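Local coordinates for protein predicted HD superfamily hydrolase (uncultured Thermotogales bacterium, PDB 2PQ7) that binds two iron(III) ions in a helical HD domain and is probably a metal-dependent hydrolase, its natural substrate not being established, at residues A[190-193]-A[194-197]; A[89-92]-A[93-96]. One frame throughout, in Å; residues are numbered along the deposited sequence. Where two conformers were deposited one is given.

Interaction 1: residues A[190-193]-A[194-197]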
# COMPACT_ATOMS: atom_id res chain seq x y z
N PHE A 190 20.56 -11.83 2.64
CA PHE A 190 21.04 -10.95 3.70
C PHE A 190 22.14 -11.60 4.54
O PHE A 190 22.18 -12.81 4.72
CB PHE A 190 19.87 -10.50 4.55
CG PHE A 190 18.96 -9.58 3.82
CD1 PHE A 190 18.02 -10.07 2.88
CD2 PHE A 190 19.05 -8.21 4.01
CE1 PHE A 190 17.23 -9.18 2.19
CE2 PHE A 190 18.25 -7.33 3.32
CZ PHE A 190 17.33 -7.81 2.41
N TRP A 191 23.05 -10.77 5.05
CA TRP A 191 24.19 -11.24 5.81
C TRP A 191 23.85 -11.73 7.18
O TRP A 191 24.40 -12.75 7.65
CB TRP A 191 25.23 -10.12 6.00
CG TRP A 191 25.84 -9.65 4.77
CD1 TRP A 191 25.57 -8.49 4.09
CD2 TRP A 191 26.86 -10.31 4.06
NE1 TRP A 191 26.37 -8.41 2.97
CE2 TRP A 191 27.17 -9.53 2.93
CE3 TRP A 191 27.55 -11.51 4.26
CZ2 TRP A 191 28.15 -9.89 2.02
CZ3 TRP A 191 28.52 -11.87 3.35
CH2 TRP A 191 28.82 -11.06 2.25
N THR A 192 23.04 -10.96 7.90
CA THR A 192 22.73 -11.26 9.27
C THR A 192 21.43 -12.03 9.45
O THR A 192 20.48 -11.86 8.70
CB THR A 192 22.65 -10.00 10.15
OG1 THR A 192 21.56 -9.16 9.73
CG2 THR A 192 23.92 -9.21 10.09
N GLU A 193 21.35 -12.87 10.47
CA GLU A 193 20.12 -13.58 10.74
C GLU A 193 18.96 -12.63 11.07
O GLU A 193 17.82 -12.87 10.69
CB GLU A 193 20.36 -14.58 11.90
CG GLU A 193 19.12 -15.38 12.27
CD GLU A 193 18.62 -16.27 11.13
OE1 GLU A 193 19.35 -16.53 10.13
OE2 GLU A 193 17.46 -16.73 11.25
N THR A 194 19.24 -11.58 11.81
CA THR A 194 18.21 -10.61 12.14
C THR A 194 17.66 -9.97 10.85
O THR A 194 16.43 -9.87 10.71
CB THR A 194 18.72 -9.54 13.11
OG1 THR A 194 19.23 -10.16 14.29
CG2 THR A 194 17.68 -8.49 13.44
N ALA A 195 18.53 -9.56 9.92
CA ALA A 195 18.03 -8.98 8.69
C ALA A 195 17.26 -10.01 7.89
O ALA A 195 16.26 -9.66 7.28
CB ALA A 195 19.16 -8.40 7.84
N ARG A 196 17.72 -11.27 7.87
CA ARG A 196 17.01 -12.33 7.13
C ARG A 196 15.61 -12.51 7.65
O ARG A 196 14.66 -12.62 6.85
CB ARG A 196 17.75 -13.66 7.21
CG ARG A 196 19.01 -13.72 6.44
CD ARG A 196 19.40 -15.17 6.27
NE ARG A 196 20.77 -15.32 5.84
CZ ARG A 196 21.82 -15.43 6.66
NH1 ARG A 196 21.68 -15.41 7.99
NH2 ARG A 196 23.03 -15.56 6.13
N LYS A 197 15.44 -12.48 8.96
CA LYS A 197 14.12 -12.61 9.57
C LYS A 197 13.25 -11.40 9.24
O LYS A 197 12.07 -11.54 8.96
CB LYS A 197 14.20 -12.80 11.07
CG LYS A 197 14.76 -14.18 11.45
CD LYS A 197 14.46 -14.55 12.89
CE LYS A 197 15.14 -13.66 13.91
NZ LYS A 197 16.62 -13.84 13.93
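Thr192 OG1 accepts the backbone N-H of Ala195 at 3.1 Å and so fills the N-cap of helix 193-217. With chi1 at 64° the hydroxyl oxygen is tucked between the backbone N and the carbonyl carbon of Thr192, which turns it onto the first turn. A short side chain with a hydroxyl one bond from CB suits this place, since it reaches an amide that has no earlier carbonyl of the helix to use. Helical bonding follows at once: Arg196 N donates to Thr192 O at 2.9 Å, and Lys197 N to Glu193 O. Arg196, extended from CG to NE, runs back over the loop, and its guanidinium lays one face over the backbone of Phe190 and Trp191. NE lies 3.1 Å from Phe190 O, but the carbonyl is met by the face, an angle too poor for a hydrogen bond. At the guanidinium edge Glu193 OE1 makes a salt bridge to Arg196 NH1 at 3.4 Å, with a weak hydrogen bond within it; the two side chains cross at about a right angle, with the carboxylate and guanidinium planes 40° apart. Deeper in, Ala195 CB packs obliquely 3.8 Å from Phe190 CD2, its methyl small enough to sit between that ring and Thr192 OG1. Glu52 bonds Thr194 OG1. Glu193 in the first turn and Asp130 of helix 123-133, which accepts the N-H groups of Trp191 and Thr192, both put negative charge near the helix start, which probably favours it.

Interaction 2: residues A[89-92]-A[93-96]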
# COMPACT_ATOMS: atom_id res chain seq x y z
N SER A 89 35.93 9.62 6.64
CA SER A 89 37.33 9.65 7.13
C SER A 89 37.85 11.02 7.50
O SER A 89 38.82 11.14 8.24
CB SER A 89 38.27 9.05 6.08
OG SER A 89 37.99 7.70 5.91
N GLY A 90 37.28 12.05 6.90
CA GLY A 90 37.63 13.39 7.26
C GLY A 90 36.85 13.92 8.44
O GLY A 90 37.40 14.52 9.33
N LEU A 91 35.55 13.66 8.45
CA LEU A 91 34.66 14.22 9.48
C LEU A 91 34.88 13.57 10.84
O LEU A 91 35.02 14.25 11.84
CB LEU A 91 33.20 14.01 9.09
CG LEU A 91 32.17 14.35 10.19
CD1 LEU A 91 32.15 15.86 10.33
CD2 LEU A 91 30.82 13.85 9.82
N LEU A 92 34.85 12.26 10.91
CA LEU A 92 34.82 11.53 12.15
C LEU A 92 35.99 11.75 13.12
O LEU A 92 35.77 11.84 14.34
CB LEU A 92 34.52 10.05 11.94
CG LEU A 92 33.10 9.78 11.38
CD1 LEU A 92 32.92 8.29 11.11
CD2 LEU A 92 31.96 10.37 12.31
N PRO A 93 37.23 11.86 12.62
CA PRO A 93 38.34 12.18 13.57
C PRO A 93 38.15 13.51 14.31
O PRO A 93 38.60 13.62 15.45
CB PRO A 93 39.57 12.23 12.66
CG PRO A 93 39.20 11.30 11.51
CD PRO A 93 37.75 11.58 11.26
N THR A 94 37.50 14.47 13.66
CA THR A 94 37.24 15.77 14.30
C THR A 94 36.23 15.71 15.42
O THR A 94 36.08 16.68 16.18
CB THR A 94 36.75 16.86 13.29
OG1 THR A 94 35.38 16.65 12.96
CG2 THR A 94 37.61 16.93 12.02
N MSE A 95 35.52 14.60 15.54
CA MSE A 95 34.54 14.34 16.57
C MSE A 95 35.07 13.38 17.65
O MSE A 95 34.31 12.85 18.46
CB MSE A 95 33.24 13.81 15.91
CG MSE A 95 32.53 14.83 15.00
SE MSE A 95 31.04 14.09 14.15
CE MSE A 95 30.15 15.76 13.81
N GLY A 96 36.38 13.15 17.63
CA GLY A 96 37.03 12.31 18.60
C GLY A 96 36.99 10.80 18.39
O GLY A 96 37.42 10.05 19.24
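Pro93 fits its ring against the last turn of helix 80-91, with CD 3.2 Å from Ser89 O and CG almost as near. Its tertiary amide nitrogen has no hydrogen to give, so that carbonyl lacks the usual helical donor from this position, and the ring's CH2 groups occupy the place instead. Two residues on, Leu91 O takes two bonds from Thr94: OG1 donates at 2.7 Å in the carbonyl plane, and the backbone N adds a weak bond at 3.1 Å. The hydroxyl can do so because chi1 of 77° swings OG1 back over its own backbone toward the preceding turn, while CG2 rests near Gly90 O. The helix thus runs out through a tightened turn into the loop leading to helix 99-111 of the all-helical HD domain, with Met95 N bonding Leu92 O and Gly96 N bonding Pro93 O. Gly96 has a positive phi, 82°, a backbone shape that glycine adopts easily. Selenomethionine Met95 sends a long, unbranched arm back along the turn: SE lies 4.1 Å from Leu91 CG, and CE meets the CD1 branch of Leu91 at 4.0 Å. Both residues also touch Ile20 on helix 14-25. Leu92 is the buried projection, its isobutyl group lying against Val102 and Val105 of helix 99-111, while its CB abuts Pro93 CD.

Interaction 1 starts a helix and interaction 2 finishes one: in 190-197 a threonine side chain accepts a hydrogen bond from a backbone N-H, whereas in 89-96 a threonine side chain donates a hydrogen bond to a backbone carbonyl. Their centres lie 30 Å apart and their nearest atoms about 20 Å, without touching. Each lies within reach of the iron ligands' surroundings: the side chain of Phe190 in interaction 1 is about 8 Å from that of Asp132, which shares helix 123-133 with Asp130, against about 11 Å from the Leu92 side chain of interaction 2 to that of His66. Phe190 is about 12 Å from a bound iron. Neither contact contains a metal ligand.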